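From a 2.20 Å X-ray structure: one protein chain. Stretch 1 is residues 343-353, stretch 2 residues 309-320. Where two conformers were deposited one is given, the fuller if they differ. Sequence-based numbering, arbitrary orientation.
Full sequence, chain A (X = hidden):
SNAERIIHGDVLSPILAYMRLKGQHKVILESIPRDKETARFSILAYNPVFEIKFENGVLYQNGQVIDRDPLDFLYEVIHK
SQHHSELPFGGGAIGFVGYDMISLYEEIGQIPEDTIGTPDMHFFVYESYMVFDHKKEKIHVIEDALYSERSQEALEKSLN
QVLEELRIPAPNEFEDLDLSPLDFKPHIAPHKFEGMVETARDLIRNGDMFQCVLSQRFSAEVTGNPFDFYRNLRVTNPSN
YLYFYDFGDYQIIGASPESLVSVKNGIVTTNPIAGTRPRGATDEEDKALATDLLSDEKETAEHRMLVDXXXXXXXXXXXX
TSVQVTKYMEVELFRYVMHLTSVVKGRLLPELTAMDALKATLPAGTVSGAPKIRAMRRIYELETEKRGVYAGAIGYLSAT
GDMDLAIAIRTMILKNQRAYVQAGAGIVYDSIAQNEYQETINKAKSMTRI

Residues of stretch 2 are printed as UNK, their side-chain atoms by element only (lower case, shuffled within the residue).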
# COMPACT_ATOMS: atom_id res chain seq x y z
N VAL A 343 -12.12 15.57 14.71
CA VAL A 343 -13.26 15.12 13.91
C VAL A 343 -14.55 15.62 14.56
O VAL A 343 -14.77 15.42 15.76
CB VAL A 343 -13.28 13.58 13.76
CG1 VAL A 343 -14.49 13.12 12.97
CG2 VAL A 343 -11.99 13.10 13.10
N VAL A 344 -15.39 16.29 13.77
CA VAL A 344 -16.70 16.76 14.20
C VAL A 344 -17.75 16.13 13.30
O VAL A 344 -17.58 16.11 12.07
CB VAL A 344 -16.80 18.29 14.16
CG1 VAL A 344 -18.09 18.76 14.85
CG2 VAL A 344 -15.57 18.93 14.79
N LYS A 345 -18.82 15.61 13.90
CA LYS A 345 -19.88 14.93 13.17
C LYS A 345 -21.24 15.37 13.69
O LYS A 345 -21.39 15.68 14.88
CB LYS A 345 -19.77 13.40 13.29
CG LYS A 345 -18.58 12.79 12.58
CD LYS A 345 -18.43 11.31 12.92
CE LYS A 345 -17.36 10.66 12.06
NZ LYS A 345 -17.68 10.81 10.60
N GLY A 346 -22.23 15.36 12.80
CA GLY A 346 -23.61 15.56 13.20
C GLY A 346 -24.57 14.88 12.24
O GLY A 346 -24.20 14.50 11.12
N ARG A 347 -25.82 14.75 12.68
CA ARG A 347 -26.87 14.12 11.88
C ARG A 347 -27.64 15.20 11.11
O ARG A 347 -28.39 15.98 11.70
CB ARG A 347 -27.80 13.31 12.78
CG ARG A 347 -28.83 12.49 12.02
CD ARG A 347 -29.65 11.63 12.98
NE ARG A 347 -28.79 10.82 13.84
CZ ARG A 347 -28.23 9.67 13.48
NH1 ARG A 347 -28.44 9.18 12.26
NH2 ARG A 347 -27.46 9.00 14.33
N LEU A 348 -27.46 15.22 9.80
CA LEU A 348 -28.12 16.20 8.94
C LEU A 348 -29.64 16.18 9.13
O LEU A 348 -30.25 15.12 9.22
CB LEU A 348 -27.76 15.88 7.49
CG LEU A 348 -28.06 16.88 6.38
CD1 LEU A 348 -27.28 18.17 6.61
CD2 LEU A 348 -27.71 16.26 5.04
N LEU A 349 -30.24 17.36 9.19
CA LEU A 349 -31.68 17.45 9.38
C LEU A 349 -32.40 16.86 8.17
O LEU A 349 -31.91 16.95 7.04
CB LEU A 349 -32.12 18.90 9.58
CG LEU A 349 -31.71 19.53 10.91
CD1 LEU A 349 -31.82 21.03 10.84
CD2 LEU A 349 -32.57 18.99 12.05
N PRO A 350 -33.57 16.25 8.38
CA PRO A 350 -34.20 15.44 7.31
C PRO A 350 -34.59 16.23 6.07
O PRO A 350 -34.63 15.65 4.98
CB PRO A 350 -35.42 14.82 8.00
CG PRO A 350 -35.66 15.67 9.24
CD PRO A 350 -34.32 16.18 9.65
N GLU A 351 -34.84 17.52 6.18
CA GLU A 351 -35.21 18.29 5.00
C GLU A 351 -34.01 18.86 4.25
O GLU A 351 -34.20 19.47 3.19
CB GLU A 351 -36.18 19.42 5.38
CG GLU A 351 -35.58 20.54 6.22
CD GLU A 351 -35.49 20.22 7.71
OE1 GLU A 351 -35.74 19.05 8.09
OE2 GLU A 351 -35.16 21.13 8.50
N LEU A 352 -32.79 18.68 4.75
CA LEU A 352 -31.61 19.27 4.14
C LEU A 352 -30.80 18.21 3.39
O LEU A 352 -31.04 17.00 3.52
CB LEU A 352 -30.74 19.97 5.20
CG LEU A 352 -31.49 20.95 6.10
CD1 LEU A 352 -30.52 21.70 7.00
CD2 LEU A 352 -32.30 21.92 5.27
N THR A 353 -29.84 18.67 2.59
CA THR A 353 -29.05 17.80 1.73
C THR A 353 -27.57 18.16 1.85
O THR A 353 -27.18 19.07 2.60
CB THR A 353 -29.47 17.90 0.26
OG1 THR A 353 -29.03 19.16 -0.25
CG2 THR A 353 -31.01 17.79 0.10
N UNK A 309 -15.64 26.29 15.01
CA UNK A 309 -16.28 26.67 13.76
C UNK A 309 -17.01 25.48 13.15
O UNK A 309 -18.12 25.61 12.64
c UNK A 309 -15.24 27.23 12.79
c UNK A 309 -14.74 28.17 10.48
c UNK A 309 -16.45 29.29 11.96
c UNK A 309 -15.81 27.96 11.56
N UNK A 310 -16.40 24.29 13.23
CA UNK A 310 -17.04 23.10 12.69
C UNK A 310 -18.26 22.68 13.49
O UNK A 310 -19.27 22.26 12.92
N UNK A 311 -18.18 22.77 14.82
CA UNK A 311 -19.33 22.50 15.67
C UNK A 311 -20.51 23.41 15.31
O UNK A 311 -21.65 22.94 15.23
n UNK A 311 -19.93 23.06 21.74
c UNK A 311 -18.97 22.66 17.15
c UNK A 311 -18.88 23.04 20.94
c UNK A 311 -18.06 21.58 17.72
n UNK A 311 -17.99 24.03 20.98
c UNK A 311 -17.60 21.88 19.16
n UNK A 311 -18.71 22.02 20.10
N UNK A 312 -20.25 24.70 15.09
CA UNK A 312 -21.35 25.61 14.77
C UNK A 312 -21.88 25.39 13.35
O UNK A 312 -23.09 25.38 13.13
o UNK A 312 -21.90 28.81 13.63
c UNK A 312 -20.92 27.06 14.96
n UNK A 312 -23.11 28.05 15.37
c UNK A 312 -22.02 28.06 14.60
N UNK A 313 -20.98 25.21 12.37
CA UNK A 313 -21.42 24.95 10.99
C UNK A 313 -22.32 23.72 10.94
O UNK A 313 -23.42 23.76 10.39
o UNK A 313 -18.38 26.06 9.22
c UNK A 313 -20.22 24.78 10.06
o UNK A 313 -20.12 27.17 9.97
c UNK A 313 -19.52 26.10 9.73
N UNK A 314 -21.85 22.61 11.52
CA UNK A 314 -22.64 21.38 11.54
C UNK A 314 -23.91 21.58 12.37
O UNK A 314 -24.99 21.12 11.99
c UNK A 314 -22.60 19.00 12.43
c UNK A 314 -19.74 18.77 11.43
c UNK A 314 -20.69 19.89 11.01
c UNK A 314 -21.76 20.23 12.06
N UNK A 315 -23.80 22.29 13.49
CA UNK A 315 -24.95 22.49 14.36
C UNK A 315 -26.09 23.24 13.69
O UNK A 315 -27.26 22.98 13.99
N UNK A 316 -25.77 24.15 12.77
CA UNK A 316 -26.81 24.91 12.07
C UNK A 316 -27.64 24.04 11.13
O UNK A 316 -28.76 24.43 10.79
c UNK A 316 -26.19 26.06 11.29
n UNK A 316 -22.88 28.03 8.70
c UNK A 316 -23.40 28.18 9.91
n UNK A 316 -22.60 28.24 10.97
c UNK A 316 -25.59 27.17 12.15
c UNK A 316 -25.39 28.47 11.36
n UNK A 316 -24.72 28.28 10.07
N UNK A 317 -27.13 22.89 10.69
CA UNK A 317 -27.83 22.07 9.71
C UNK A 317 -28.16 20.69 10.25
O UNK A 317 -28.50 19.80 9.47
c UNK A 317 -24.90 20.94 7.43
c UNK A 317 -26.86 23.33 7.74
c UNK A 317 -25.68 21.30 8.68
c UNK A 317 -27.03 21.96 8.40
N UNK A 318 -28.06 20.48 11.56
CA UNK A 318 -28.22 19.14 12.11
C UNK A 318 -29.18 19.16 13.29
O UNK A 318 -29.61 20.22 13.76
c UNK A 318 -26.86 18.58 12.58
o UNK A 318 -25.93 18.50 11.51
N UNK A 319 -29.55 17.97 13.77
CA UNK A 319 -30.15 17.91 15.09
C UNK A 319 -29.09 18.36 16.09
O UNK A 319 -27.99 17.80 16.14
c UNK A 319 -30.65 16.50 15.42
o UNK A 319 -30.54 15.69 18.45
c UNK A 319 -31.72 16.48 16.52
o UNK A 319 -31.33 17.73 18.52
c UNK A 319 -31.16 16.65 17.93
N UNK A 320 -29.42 19.40 16.86
CA UNK A 320 -28.41 20.10 17.65
C UNK A 320 -27.75 19.22 18.70
O UNK A 320 -26.57 19.42 19.02
o UNK A 320 -30.18 20.98 19.05
c UNK A 320 -29.01 21.34 18.31
c UNK A 320 -29.37 22.39 17.26

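Position 309 carries four carbons, forked at the second, and reaches nothing on stretch 1: Leu309. Position 310 has no side-chain atoms. Its backbone C lies 4.2 Å from Val344 CG1; this is Gly310.

At 311, three carbons lead to a nitrogen and then a carbon bearing two more nitrogens, and the carbon part meets Val344. This is Arg311, with its CG 4.0 Å from Val344 CG1. Position 312 holds two carbons, the second carrying one oxygen and one nitrogen, and is out of reach: Asn312. Position 313 is similar but ends in two oxygens, also out of reach: Asp313.

Position 314 has four carbons forked at the first, one arm two carbons long, and points toward the strand, meeting Val344 and Gly346. It is Ile314. Its CD1 meets Val344 CG1 at 3.8 Å, while its CG2 sits 3.7 Å from Gly346 CA. An ideal CB on Gly346 would fall 2.5 Å from Ile314 CG2, a clash, so the bare glycine makes room for the branch.

Position 315 is bare and touches nothing across the interface: Gly315. At 316, three carbons, a nitrogen and a carbon with two nitrogens point away from the strand and make Arg316. Its NH1 forms a salt bridge with Asp313 OD1 (2.9 Å), and its NH2 is also bonded elsewhere in the structure.

Position 317 again shows four carbons forked at the first, with one longer arm, and they meet Leu348 and Leu352: Ile317. Its CD1 packs 3.7 Å from Leu348 CD1, and its CB 3.8 Å from Leu352 CD1. Position 318 has one carbon, then one oxygen, and its CB lies 3.1 Å from Arg347 O: Ser318. Its OG donates to Ile314 O at 2.8 Å, tying the residue back to the helix.

Position 319 has three carbons, the third carrying two oxygens. The side chain's end leads away from stretch 1, but the backbone N lies 3.1 Å from Arg347 O and 3.6 Å from Leu349 CD2: Glu319. Position 320, one carbon bearing an oxygen and a carbon, makes no contact: Thr320.

Helix and strand run nearly parallel, at 12°, and apolar side chains fill the gap where Val344 and Ile314 meet; here Gly346 leaves room for the Ile314 branch. Farther along, a single backbone bridge between Leu348 and Ser318 joins the apolar packing of Ile317 against Leu348 and Leu352. Main-chain hydrogen bonds join the chains where they converge: Leu349 N donates to Ile317 O at 3.0 Å, and Glu319 N to Arg347 O.

Stretch 2, residues 309-320: LGRNDIGRISET
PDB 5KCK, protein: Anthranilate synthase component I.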